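Local structure of GXWXG domain-containing protein (Thermomonospora curvata, 4MVE) at residues V35-M40 and V107-I112; V101-T106 and I119-R124; D127-G132 and H146-R151; D73-L78 and G94-R99. The protein is of unknown function, but joins a GXWXG region and a DUF4334 region in one curled antiparallel beta-sheet. All coordinates share one frame; numbering follows the deposited sequence.

Contact 1: residues V35-M40 and V107-I112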
loop_
_atom_site.group_PDB
_atom_site.type_symbol
_atom_site.label_atom_id
_atom_site.label_comp_id
_atom_site.label_asym_id
_atom_site.label_seq_id
_atom_site.Cartn_x
_atom_site.Cartn_y
_atom_site.Cartn_z
ATOM N N VAL A 35 -0.503 -8.071 -9.902
ATOM C CA VAL A 35 0.958 -8.065 -10.016
ATOM C C VAL A 35 1.513 -9.335 -9.392
ATOM O O VAL A 35 0.968 -9.773 -8.374
ATOM C CB VAL A 35 1.653 -6.799 -9.410
ATOM C CG1 VAL A 35 1.296 -5.545 -10.185
ATOM C CG2 VAL A 35 1.379 -6.608 -7.919
ATOM N N PRO A 36 2.614 -9.917 -9.930
ATOM C CA PRO A 36 3.220 -11.071 -9.248
ATOM C C PRO A 36 3.988 -10.601 -7.998
ATOM O O PRO A 36 4.296 -9.407 -7.880
ATOM C CB PRO A 36 4.152 -11.660 -10.314
ATOM C CG PRO A 36 4.504 -10.544 -11.191
ATOM C CD PRO A 36 3.390 -9.534 -11.134
ATOM N N VAL A 37 4.293 -11.545 -7.071
ATOM C CA VAL A 37 4.990 -11.300 -5.805
ATOM C C VAL A 37 6.368 -10.600 -6.014
ATOM O O VAL A 37 6.626 -9.602 -5.324
ATOM C CB VAL A 37 5.113 -12.626 -4.993
ATOM C CG1 VAL A 37 6.183 -12.560 -3.902
ATOM C CG2 VAL A 37 3.760 -13.014 -4.395
ATOM N N ASP A 38 7.220 -11.080 -6.975
ATOM C CA ASP A 38 8.572 -10.505 -7.161
ATOM C C ASP A 38 8.556 -9.046 -7.692
ATOM O O ASP A 38 9.487 -8.288 -7.407
ATOM C CB ASP A 38 9.473 -11.421 -8.000
ATOM C CG ASP A 38 9.981 -12.658 -7.233
ATOM O OD1 ASP A 38 9.513 -12.896 -6.069
ATOM O OD2 ASP A 38 10.808 -13.407 -7.798
ATOM N N PHE A 39 7.440 -8.603 -8.308
ATOM C CA PHE A 39 7.270 -7.224 -8.795
ATOM C C PHE A 39 7.350 -6.218 -7.627
ATOM O O PHE A 39 7.740 -5.064 -7.826
ATOM C CB PHE A 39 5.902 -7.098 -9.492
ATOM C CG PHE A 39 5.522 -5.721 -10.000
ATOM C CD1 PHE A 39 5.783 -5.351 -11.317
ATOM C CD2 PHE A 39 4.818 -4.831 -9.190
ATOM C CE1 PHE A 39 5.411 -4.081 -11.786
ATOM C CE2 PHE A 39 4.438 -3.578 -9.665
ATOM C CZ PHE A 39 4.736 -3.207 -10.956
HETATM N N MSE A 40 6.943 -6.652 -6.424
HETATM C CA MSE A 40 6.941 -5.811 -5.249
HETATM C C MSE A 40 8.308 -5.668 -4.595
HETATM O O MSE A 40 8.445 -4.790 -3.741
HETATM C CB MSE A 40 5.939 -6.341 -4.196
HETATM C CG MSE A 40 4.488 -6.370 -4.668
HETATM SE SE MSE A 40 3.823 -4.657 -5.315
HETATM C CE MSE A 40 4.329 -3.425 -3.768
ATOM N N VAL A 107 -6.827 -12.455 -7.977
ATOM C CA VAL A 107 -5.662 -12.934 -7.249
ATOM C C VAL A 107 -4.468 -12.057 -7.643
ATOM O O VAL A 107 -4.181 -11.922 -8.804
ATOM C CB VAL A 107 -5.415 -14.445 -7.563
ATOM C CG1 VAL A 107 -4.054 -14.909 -7.036
ATOM C CG2 VAL A 107 -6.548 -15.328 -7.008
ATOM N N SER A 108 -3.793 -11.467 -6.673
ATOM C CA SER A 108 -2.618 -10.630 -6.870
ATOM C C SER A 108 -1.710 -10.735 -5.665
ATOM O O SER A 108 -2.100 -11.313 -4.640
ATOM C CB SER A 108 -3.034 -9.174 -7.064
ATOM O OG SER A 108 -1.928 -8.406 -7.527
ATOM N N ALA A 109 -0.502 -10.180 -5.776
ATOM C CA ALA A 109 0.399 -10.090 -4.640
ATOM C C ALA A 109 -0.266 -9.256 -3.542
ATOM O O ALA A 109 -0.917 -8.229 -3.796
ATOM C CB ALA A 109 1.724 -9.462 -5.049
ATOM N N ALA A 110 -0.136 -9.739 -2.326
ATOM C CA ALA A 110 -0.697 -9.087 -1.167
ATOM C C ALA A 110 0.294 -9.104 -0.026
ATOM O O ALA A 110 0.965 -10.106 0.148
ATOM C CB ALA A 110 -1.988 -9.794 -0.758
HETATM N N MSE A 111 0.421 -7.996 0.740
HETATM C CA MSE A 111 1.267 -8.052 1.935
HETATM C C MSE A 111 0.430 -8.505 3.124
HETATM O O MSE A 111 -0.640 -7.974 3.350
HETATM C CB MSE A 111 1.910 -6.703 2.218
HETATM C CG MSE A 111 3.100 -6.796 3.140
HETATM SE SE MSE A 111 3.450 -5.012 3.878
HETATM C CE MSE A 111 1.897 -4.822 4.995
ATOM N N ILE A 112 0.888 -9.501 3.875
ATOM C CA ILE A 112 0.136 -9.966 5.059
ATOM C C ILE A 112 0.948 -9.616 6.313
ATOM O O ILE A 112 2.079 -10.043 6.400
ATOM C CB ILE A 112 -0.122 -11.499 4.968
ATOM C CG1 ILE A 112 -0.847 -11.873 3.643
ATOM C CG2 ILE A 112 -0.853 -12.038 6.251
ATOM C CD1 ILE A 112 -1.233 -13.315 3.442
#
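V35 meets S108 and A109 through two hydrogen bonds that bring the chain at 35-40 against the strand at 107-112. The backbone N-H of V35 points almost straight at the serine hydroxyl, with V35 N 2.8 Å from S108 OG and an angle of 169° at the hydrogen. S108 OG lies anti to its own backbone N (chi1 -168°), which turns it to the loop; the same hydroxyl is hydrogen-bonded to the backbone oxygen of F122, so one buried oxygen ties the loop to two strands. In return, A109 N donates to V35 O over 3.0 Å.

The strand at 107-112 is part of a curled antiparallel sheet, in which strand 106-113 runs between strands 96-103 and 118-124. The loop leads from the short strand 33-34 to strand 42-48 and closes in a 3-10 segment, 38-40. The loop lies in the GXWXG part of the sequence and the strand in the DUF4334 part.

Apolar packing centres on the methyl group of A109, and A109 CB sits 3.8 Å from V37 CA. Three side chains of the loop close around it: V35 CG2 and V37 CG2 each stand 4.1 Å from A109 CB, while CG of selenomethionine M40 approaches less tightly. The other V35 branch, CG1, turns to the loop itself and rests over one face of the F39 ring, offset toward its rim. Among polar neighbours, V35 O lies 3.4 Å from A109 CB, and V35 CG2 comes within 3.8 Å of S108 OG.

Contact 2: residues V101-T106 and I119-R124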
loop_
_atom_site.group_PDB
_atom_site.type_symbol
_atom_site.label_atom_id
_atom_site.label_comp_id
_atom_site.label_asym_id
_atom_site.label_seq_id
_atom_site.Cartn_x
_atom_site.Cartn_y
_atom_site.Cartn_z
ATOM N N VAL A 101 -3.088 -13.579 -2.878
ATOM C CA VAL A 101 -4.402 -13.610 -2.215
ATOM C C VAL A 101 -5.473 -13.021 -3.146
ATOM O O VAL A 101 -5.157 -12.102 -3.884
ATOM C CB VAL A 101 -4.357 -12.823 -0.867
ATOM C CG1 VAL A 101 -5.640 -13.045 -0.037
ATOM C CG2 VAL A 101 -3.108 -13.182 -0.025
ATOM N N ALA A 102 -6.718 -13.584 -3.140
ATOM C CA ALA A 102 -7.825 -13.053 -3.947
ATOM C C ALA A 102 -8.535 -11.913 -3.224
ATOM O O ALA A 102 -8.706 -11.947 -2.006
ATOM C CB ALA A 102 -8.843 -14.140 -4.267
ATOM N N LEU A 103 -8.990 -10.931 -4.005
ATOM C CA LEU A 103 -9.831 -9.844 -3.561
ATOM C C LEU A 103 -10.772 -9.552 -4.692
ATOM O O LEU A 103 -10.314 -9.171 -5.775
ATOM C CB LEU A 103 -9.056 -8.592 -3.126
ATOM C CG LEU A 103 -9.973 -7.355 -2.817
ATOM C CD1 LEU A 103 -10.672 -7.501 -1.448
ATOM C CD2 LEU A 103 -9.198 -6.059 -2.885
ATOM N N ARG A 104 -12.091 -9.781 -4.468
ATOM C CA ARG A 104 -13.154 -9.569 -5.460
ATOM C C ARG A 104 -12.920 -10.408 -6.717
ATOM O O ARG A 104 -13.061 -9.916 -7.834
ATOM C CB ARG A 104 -13.254 -8.085 -5.831
ATOM C CG ARG A 104 -13.541 -7.227 -4.652
ATOM C CD ARG A 104 -13.389 -5.778 -4.986
ATOM N NE ARG A 104 -13.577 -5.051 -3.756
ATOM C CZ ARG A 104 -12.948 -3.941 -3.415
ATOM N NH1 ARG A 104 -12.138 -3.331 -4.282
ATOM N NH2 ARG A 104 -13.154 -3.403 -2.223
ATOM N N GLY A 105 -12.503 -11.644 -6.515
ATOM C CA GLY A 105 -12.221 -12.574 -7.603
ATOM C C GLY A 105 -10.891 -12.388 -8.308
ATOM O O GLY A 105 -10.606 -13.121 -9.255
ATOM N N THR A 106 -10.069 -11.395 -7.891
ATOM C CA THR A 106 -8.778 -11.198 -8.540
ATOM C C THR A 106 -7.696 -11.540 -7.559
ATOM O O THR A 106 -7.662 -10.996 -6.461
ATOM C CB THR A 106 -8.619 -9.790 -9.107
ATOM O OG1 THR A 106 -9.632 -9.564 -10.086
ATOM C CG2 THR A 106 -7.227 -9.549 -9.719
ATOM N N ILE A 119 -4.323 -7.350 5.561
ATOM C CA ILE A 119 -3.761 -7.747 4.268
ATOM C C ILE A 119 -3.852 -6.559 3.314
ATOM O O ILE A 119 -4.931 -5.987 3.214
ATOM C CB ILE A 119 -4.499 -8.978 3.678
ATOM C CG1 ILE A 119 -4.356 -10.210 4.571
ATOM C CG2 ILE A 119 -4.014 -9.282 2.231
ATOM C CD1 ILE A 119 -5.480 -11.255 4.256
ATOM N N ASP A 120 -2.763 -6.222 2.585
ATOM C CA ASP A 120 -2.753 -5.156 1.564
ATOM C C ASP A 120 -2.658 -5.795 0.186
ATOM O O ASP A 120 -1.606 -6.350 -0.152
ATOM C CB ASP A 120 -1.603 -4.156 1.761
ATOM C CG ASP A 120 -1.496 -3.540 3.148
ATOM O OD1 ASP A 120 -2.553 -3.274 3.771
ATOM O OD2 ASP A 120 -0.366 -3.259 3.578
ATOM N N HIS A 121 -3.750 -5.720 -0.594
ATOM C CA HIS A 121 -3.888 -6.298 -1.954
ATOM C C HIS A 121 -3.375 -5.295 -2.971
ATOM O O HIS A 121 -3.873 -4.171 -3.020
ATOM C CB HIS A 121 -5.347 -6.666 -2.234
ATOM C CG HIS A 121 -5.940 -7.579 -1.209
ATOM N ND1 HIS A 121 -6.021 -8.968 -1.420
ATOM C CD2 HIS A 121 -6.505 -7.285 -0.010
ATOM C CE1 HIS A 121 -6.632 -9.450 -0.356
ATOM N NE2 HIS A 121 -6.968 -8.472 0.509
ATOM N N PHE A 122 -2.316 -5.652 -3.710
ATOM C CA PHE A 122 -1.678 -4.721 -4.651
ATOM C C PHE A 122 -2.130 -4.904 -6.094
ATOM O O PHE A 122 -2.214 -6.028 -6.590
ATOM C CB PHE A 122 -0.157 -4.874 -4.583
ATOM C CG PHE A 122 0.410 -4.583 -3.226
ATOM C CD1 PHE A 122 0.241 -3.332 -2.638
ATOM C CD2 PHE A 122 1.083 -5.567 -2.510
ATOM C CE1 PHE A 122 0.748 -3.072 -1.362
ATOM C CE2 PHE A 122 1.564 -5.312 -1.235
ATOM C CZ PHE A 122 1.416 -4.058 -0.676
ATOM N N ARG A 123 -2.367 -3.791 -6.787
ATOM C CA ARG A 123 -2.667 -3.820 -8.220
ATOM C C ARG A 123 -1.743 -2.833 -8.905
ATOM O O ARG A 123 -1.417 -1.815 -8.327
ATOM C CB ARG A 123 -4.146 -3.489 -8.513
ATOM C CG ARG A 123 -5.171 -4.403 -7.878
ATOM C CD ARG A 123 -5.523 -5.672 -8.629
ATOM N NE ARG A 123 -6.488 -6.443 -7.831
ATOM C CZ ARG A 123 -7.811 -6.343 -7.943
ATOM N NH1 ARG A 123 -8.349 -5.556 -8.868
ATOM N NH2 ARG A 123 -8.604 -7.046 -7.146
ATOM N N ARG A 124 -1.377 -3.095 -10.144
ATOM C CA ARG A 124 -0.460 -2.278 -10.915
ATOM C C ARG A 124 -1.106 -0.990 -11.429
ATOM O O ARG A 124 -2.167 -1.045 -12.045
ATOM C CB ARG A 124 0.063 -3.102 -12.135
ATOM C CG ARG A 124 1.138 -2.393 -12.980
ATOM C CD ARG A 124 1.564 -3.238 -14.176
ATOM N NE ARG A 124 2.633 -2.602 -14.958
ATOM C CZ ARG A 124 2.427 -1.777 -15.978
ATOM N NH1 ARG A 124 1.191 -1.479 -16.362
ATOM N NH2 ARG A 124 3.452 -1.235 -16.616
HETATM O O HOH W 1 -6.373 -8.834 -5.504
#
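L103 and H121 have the nearest CA atoms where strand 101-103 passes strand 119-124, their axes 8.3 Å apart at closest and 78° from each other, with no hydrogen bond between the two segments. Side chains bridge the gap. L103 CB lies over one face of the imidazole, 3.7 Å from the H121 ring centroid, a CH-pi contact; I119 CG2 covers the opposite face. V101 crosses the histidine at about a right angle, V101 CG1 reaching H121 CE1 at 3.7 Å. H121 NE2 is hydrogen-bonded to D135, whereas ND1 is buried with no partner in the model. An alanine at H121 would probably leave L103 CB and V101 CG1 facing a gap and D135 without this bond.

T106 lies over a face of the R123 guanidinium, T106 CB 3.4 Å from R123 NH2. At the edge of that group L103 O is 3.1 Å from R123 NH2, but the angle is too poor for a hydrogen bond. A water bridges instead, donating to T106 O at 2.7 Å and accepting from R123 NH2. L103 to T106 form the type I' turn of a two-residue beta hairpin, folded here across the face of a strand in the same curled sheet.

Contact 3: residues D127-G132 and H146-R151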
loop_
_atom_site.group_PDB
_atom_site.type_symbol
_atom_site.label_atom_id
_atom_site.label_comp_id
_atom_site.label_asym_id
_atom_site.label_seq_id
_atom_site.Cartn_x
_atom_site.Cartn_y
_atom_site.Cartn_z
ATOM N N ASP A 127 4.884 0.359 -13.902
ATOM C CA ASP A 127 6.027 -0.375 -13.323
ATOM C C ASP A 127 6.517 0.167 -11.960
ATOM O O ASP A 127 7.114 -0.586 -11.185
ATOM C CB ASP A 127 7.201 -0.364 -14.312
ATOM C CG ASP A 127 6.932 -1.187 -15.558
ATOM O OD1 ASP A 127 6.041 -2.069 -15.509
ATOM O OD2 ASP A 127 7.599 -0.942 -16.583
ATOM N N ASP A 128 6.273 1.469 -11.686
ATOM C CA ASP A 128 6.762 2.105 -10.472
ATOM C C ASP A 128 5.665 2.589 -9.531
ATOM O O ASP A 128 5.974 3.315 -8.583
ATOM C CB ASP A 128 7.652 3.287 -10.871
ATOM C CG ASP A 128 8.865 2.867 -11.665
ATOM O OD1 ASP A 128 9.344 1.718 -11.462
ATOM O OD2 ASP A 128 9.318 3.665 -12.517
HETATM N N MSE A 129 4.396 2.196 -9.778
HETATM C CA MSE A 129 3.245 2.595 -8.956
HETATM C C MSE A 129 2.243 1.474 -8.836
HETATM O O MSE A 129 1.927 0.820 -9.827
HETATM C CB MSE A 129 2.522 3.829 -9.522
HETATM C CG MSE A 129 3.336 5.090 -9.511
HETATM SE SE MSE A 129 2.269 6.514 -10.287
HETATM C CE MSE A 129 3.530 7.933 -10.028
ATOM N N VAL A 130 1.771 1.250 -7.624
ATOM C CA VAL A 130 0.715 0.276 -7.277
ATOM C C VAL A 130 -0.281 0.951 -6.369
ATOM O O VAL A 130 0.093 1.870 -5.648
ATOM C CB VAL A 130 1.218 -1.039 -6.599
ATOM C CG1 VAL A 130 2.228 -1.793 -7.458
ATOM C CG2 VAL A 130 1.740 -0.799 -5.179
ATOM N N VAL A 131 -1.542 0.468 -6.357
ATOM C CA VAL A 131 -2.528 0.928 -5.387
ATOM C C VAL A 131 -2.624 -0.234 -4.400
ATOM O O VAL A 131 -2.634 -1.370 -4.841
ATOM C CB VAL A 131 -3.901 1.335 -6.011
ATOM C CG1 VAL A 131 -4.987 1.444 -4.940
ATOM C CG2 VAL A 131 -3.792 2.670 -6.754
ATOM N N GLY A 132 -2.673 0.039 -3.100
ATOM C CA GLY A 132 -2.809 -1.030 -2.114
ATOM C C GLY A 132 -4.196 -0.944 -1.534
ATOM O O GLY A 132 -4.648 0.158 -1.212
ATOM N N HIS A 146 -1.243 4.287 -1.635
ATOM C CA HIS A 146 -0.464 4.082 -2.857
ATOM C C HIS A 146 1.008 3.923 -2.539
ATOM O O HIS A 146 1.422 4.282 -1.454
ATOM C CB HIS A 146 -0.710 5.200 -3.897
ATOM C CG HIS A 146 -0.632 6.607 -3.376
ATOM N ND1 HIS A 146 0.586 7.234 -3.161
ATOM C CD2 HIS A 146 -1.624 7.469 -3.056
ATOM C CE1 HIS A 146 0.294 8.449 -2.733
ATOM N NE2 HIS A 146 -1.019 8.638 -2.667
ATOM N N LEU A 147 1.770 3.284 -3.450
ATOM C CA LEU A 147 3.209 3.090 -3.341
ATOM C C LEU A 147 3.871 3.446 -4.649
ATOM O O LEU A 147 3.392 3.043 -5.710
ATOM C CB LEU A 147 3.594 1.644 -2.932
ATOM C CG LEU A 147 3.044 1.075 -1.607
ATOM C CD1 LEU A 147 3.266 -0.449 -1.539
ATOM C CD2 LEU A 147 3.598 1.835 -0.364
ATOM N N THR A 148 5.007 4.150 -4.550
ATOM C CA THR A 148 5.899 4.606 -5.630
ATOM C C THR A 148 7.272 3.989 -5.386
ATOM O O THR A 148 7.832 4.140 -4.306
ATOM C CB THR A 148 5.946 6.140 -5.695
ATOM O OG1 THR A 148 4.596 6.582 -5.840
ATOM C CG2 THR A 148 6.799 6.657 -6.891
ATOM N N ARG A 149 7.765 3.243 -6.366
ATOM C CA ARG A 149 9.028 2.524 -6.281
ATOM C C ARG A 149 10.222 3.487 -6.254
ATOM O O ARG A 149 10.295 4.402 -7.073
ATOM C CB ARG A 149 9.151 1.539 -7.469
ATOM C CG ARG A 149 10.293 0.532 -7.348
ATOM C CD ARG A 149 10.614 -0.190 -8.656
ATOM N NE ARG A 149 9.464 -0.903 -9.244
ATOM C CZ ARG A 149 9.091 -2.143 -8.936
ATOM N NH1 ARG A 149 9.746 -2.833 -8.006
ATOM N NH2 ARG A 149 8.059 -2.702 -9.553
ATOM N N GLU A 150 11.138 3.287 -5.286
ATOM C CA GLU A 150 12.398 4.038 -5.182
ATOM C C GLU A 150 13.315 3.563 -6.300
ATOM O O GLU A 150 13.476 2.354 -6.464
ATOM C CB GLU A 150 13.079 3.778 -3.825
ATOM C CG GLU A 150 12.832 4.786 -2.717
ATOM C CD GLU A 150 13.770 4.629 -1.524
ATOM O OE1 GLU A 150 13.498 5.258 -0.477
ATOM O OE2 GLU A 150 14.762 3.866 -1.623
ATOM N N ARG A 151 13.896 4.488 -7.073
ATOM C CA ARG A 151 14.800 4.192 -8.191
ATOM C C ARG A 151 16.052 5.063 -8.110
ATOM O O ARG A 151 17.076 4.624 -7.589
ATOM C CB ARG A 151 14.091 4.396 -9.540
ATOM C CG ARG A 151 13.131 3.267 -9.906
ATOM C CD ARG A 151 12.387 3.551 -11.195
ATOM N NE ARG A 151 12.865 2.733 -12.315
ATOM C CZ ARG A 151 12.610 2.985 -13.598
ATOM N NH1 ARG A 151 11.883 4.040 -13.945
ATOM N NH2 ARG A 151 13.092 2.190 -14.545
#
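A beta hairpin, made by strands 129-136 and 143-149, brings D128 and V130 against R149 and L147 near the C-terminus of the chain. V130 and L147 form an antiparallel hydrogen-bonded pair, with V130 N 3.1 Å from L147 O and the return bond from L147 N to V130 O of the same length. M129 faces T148 in the adjoining non-hydrogen-bonded pair, their side chains side by side and pointing the same way, both touching I14 of helix 5-16. One residue further out, R149 N donates to D128 O.

Beyond the paired strands polar groups take over. R149 grips the backbone oxygen of D127 side-on with two nitrogens: NH2 stands 2.8 Å from D127 O and NE 3.1 Å from it. The oxygen lies in the guanidinium plane, and a bend at chi3 (-57°) swings NE toward it. A salt bridge joins D128 OD1 to R149 NE at 3.4 Å, its hydrogen bond weak and the carboxylate turned 75° against the guanidinium. F39 also meets the arginine, its backbone oxygen accepting from NH2 and its ring making a cation-pi contact. A leucine in place of R149 would probably leave D127 O without both donors and D128 OD1 without one of its charged neighbours, and would remove the cation-pi partner of F39. D128 OD2 pairs with R151 NH1 at 3.0 Å, although R151 is poorly ordered.

On the sheet face beside W44 and F122, the side chains of V130 and L147 cross obliquely, V130 CG2 3.8 Å from L147 CB and slightly farther from L147 CD1.

Contact 4: residues D73-L78 and G94-R99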
loop_
_atom_site.group_PDB
_atom_site.type_symbol
_atom_site.label_atom_id
_atom_site.label_comp_id
_atom_site.label_asym_id
_atom_site.label_seq_id
_atom_site.Cartn_x
_atom_site.Cartn_y
_atom_site.Cartn_z
ATOM N N ASP A 73 9.177 -13.588 2.104
ATOM C CA ASP A 73 8.962 -13.900 3.497
ATOM C C ASP A 73 9.383 -12.800 4.426
ATOM O O ASP A 73 9.096 -12.893 5.621
ATOM C CB ASP A 73 9.698 -15.184 3.847
ATOM C CG ASP A 73 8.986 -16.421 3.318
ATOM O OD1 ASP A 73 7.733 -16.520 3.496
ATOM O OD2 ASP A 73 9.674 -17.300 2.749
ATOM N N HIS A 74 10.049 -11.759 3.915
ATOM C CA HIS A 74 10.554 -10.703 4.794
ATOM C C HIS A 74 10.279 -9.309 4.234
ATOM O O HIS A 74 10.953 -8.845 3.319
ATOM C CB HIS A 74 12.056 -10.919 5.059
ATOM C CG HIS A 74 12.377 -12.246 5.691
ATOM N ND1 HIS A 74 12.949 -13.283 4.957
ATOM C CD2 HIS A 74 12.212 -12.663 6.969
ATOM C CE1 HIS A 74 13.146 -14.268 5.816
ATOM N NE2 HIS A 74 12.700 -13.953 7.032
ATOM N N VAL A 75 9.272 -8.643 4.815
ATOM C CA VAL A 75 8.798 -7.307 4.465
ATOM C C VAL A 75 8.819 -6.378 5.694
ATOM O O VAL A 75 8.337 -6.756 6.769
ATOM C CB VAL A 75 7.352 -7.410 3.889
ATOM C CG1 VAL A 75 6.788 -6.037 3.501
ATOM C CG2 VAL A 75 7.299 -8.360 2.684
ATOM N N GLU A 76 9.289 -5.143 5.509
ATOM C CA GLU A 76 9.204 -4.112 6.540
ATOM C C GLU A 76 7.990 -3.270 6.175
ATOM O O GLU A 76 8.035 -2.534 5.198
ATOM C CB GLU A 76 10.504 -3.299 6.678
ATOM C CG GLU A 76 11.708 -4.192 6.986
ATOM C CD GLU A 76 13.054 -3.517 6.801
ATOM O OE1 GLU A 76 13.137 -2.589 5.966
ATOM O OE2 GLU A 76 14.035 -3.941 7.453
ATOM N N PRO A 77 6.846 -3.437 6.877
ATOM C CA PRO A 77 5.632 -2.718 6.458
ATOM C C PRO A 77 5.576 -1.245 6.829
ATOM O O PRO A 77 4.807 -0.495 6.213
ATOM C CB PRO A 77 4.509 -3.479 7.168
ATOM C CG PRO A 77 5.153 -4.066 8.379
ATOM C CD PRO A 77 6.597 -4.320 8.040
ATOM N N LEU A 78 6.326 -0.828 7.850
ATOM C CA LEU A 78 6.217 0.552 8.352
ATOM C C LEU A 78 7.521 1.268 8.477
ATOM O O LEU A 78 8.006 1.503 9.590
ATOM C CB LEU A 78 5.505 0.572 9.722
ATOM C CG LEU A 78 4.104 -0.067 9.750
ATOM C CD1 LEU A 78 3.674 -0.306 11.171
ATOM C CD2 LEU A 78 3.070 0.843 9.032
ATOM N N GLY A 94 4.984 -5.612 14.429
ATOM C CA GLY A 94 5.454 -6.851 13.827
ATOM C C GLY A 94 5.851 -6.617 12.378
ATOM O O GLY A 94 5.657 -5.518 11.829
ATOM N N LEU A 95 6.399 -7.659 11.749
ATOM C CA LEU A 95 6.851 -7.567 10.381
ATOM C C LEU A 95 5.778 -8.135 9.441
ATOM O O LEU A 95 4.590 -8.115 9.797
ATOM C CB LEU A 95 8.255 -8.219 10.200
ATOM C CG LEU A 95 9.394 -7.433 10.896
ATOM C CD1 LEU A 95 10.669 -8.223 10.935
ATOM C CD2 LEU A 95 9.662 -6.087 10.212
ATOM N N ALA A 96 6.161 -8.523 8.206
ATOM C CA ALA A 96 5.179 -8.969 7.244
ATOM C C ALA A 96 5.815 -9.857 6.173
ATOM O O ALA A 96 7.008 -10.147 6.220
ATOM C CB ALA A 96 4.496 -7.762 6.605
ATOM N N ARG A 97 4.986 -10.358 5.266
ATOM C CA ARG A 97 5.414 -11.218 4.175
ATOM C C ARG A 97 4.435 -11.080 3.006
ATOM O O ARG A 97 3.389 -10.423 3.137
ATOM C CB ARG A 97 5.586 -12.678 4.642
ATOM C CG ARG A 97 4.307 -13.352 5.038
ATOM C CD ARG A 97 4.498 -14.405 6.141
ATOM N NE ARG A 97 3.181 -14.943 6.508
ATOM C CZ ARG A 97 2.218 -14.260 7.135
ATOM N NH1 ARG A 97 2.429 -13.003 7.533
ATOM N NH2 ARG A 97 1.051 -14.833 7.393
ATOM N N LEU A 98 4.814 -11.628 1.859
ATOM C CA LEU A 98 4.008 -11.554 0.638
ATOM C C LEU A 98 3.475 -12.904 0.234
ATOM O O LEU A 98 4.200 -13.909 0.279
ATOM C CB LEU A 98 4.844 -11.019 -0.526
ATOM C CG LEU A 98 5.239 -9.523 -0.491
ATOM C CD1 LEU A 98 6.434 -9.271 -1.407
ATOM C CD2 LEU A 98 4.071 -8.630 -0.917
ATOM N N ARG A 99 2.203 -12.921 -0.155
ATOM C CA ARG A 99 1.528 -14.124 -0.677
ATOM C C ARG A 99 0.595 -13.697 -1.807
ATOM O O ARG A 99 0.349 -12.486 -1.974
ATOM C CB ARG A 99 0.738 -14.847 0.424
ATOM C CG ARG A 99 1.577 -15.396 1.605
ATOM C CD ARG A 99 2.525 -16.508 1.108
ATOM N NE ARG A 99 3.204 -17.225 2.183
ATOM C CZ ARG A 99 4.406 -16.919 2.668
ATOM N NH1 ARG A 99 5.041 -15.829 2.255
ATOM N NH2 ARG A 99 4.956 -17.669 3.611
#
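V75 fits its branched side chain against A96, the backbone of R97 and the side chain of L98. V75 CG2 dips toward the chain, 3.7 Å from R97 CA, and also meets L98 CG at 4.0 Å, the two side chains crossing at about a right angle. V75 CB rests against the methyl of A96.

P77 fills the next hollow along. Its CG sits 3.8 Å from G94 O and reaches over to A96 CB, while CD leans on L95 CA. L95, just before strand 96-103, supplies the opposing bump: L95 CD2 packs 3.7 Å from V75 O and also touches P77 CD and the CG of E76.

Strands 74-81 and 96-103 belong to one curled antiparallel sheet, yet the pieces 74-78 and 96-99 run at 118° to each other and share just a single bridge. In it V75 N donates to A96 O over 3.1 Å, and the return bond from A96 N is weak.

At the far end, R99 forms a salt bridge to D73, end-on: NH1 and NH2 each stand 3.0 Å from D73 OD1, the oxygen lying near the guanidinium plane. The carboxylate is turned 72° against that plane. R99 NH1 is held further by the backbone oxygen of its neighbour L98.

Contact 1 is buried; contacts 2, 3 and 4 are partly so, and their chemistry differs. A methyl group and a buried hydroxyl serve contact 1, while salt bridges appear at the ends of contacts 3 and 4 and a water enters contact 2. Contacts 2 and 4 both use strand 96-103, at opposite ends; strand 106-113 of contact 1 pairs with it and, on its other side, with strand 118-124 of contact 2, which in turn pairs with strand 129-136 of contact 3. Contact 3 alone has regular strand pairing. F39 joins contact 1 to R149 of contact 3; contacts 3 and 4 do not touch, about 7 Å separating their nearest atoms.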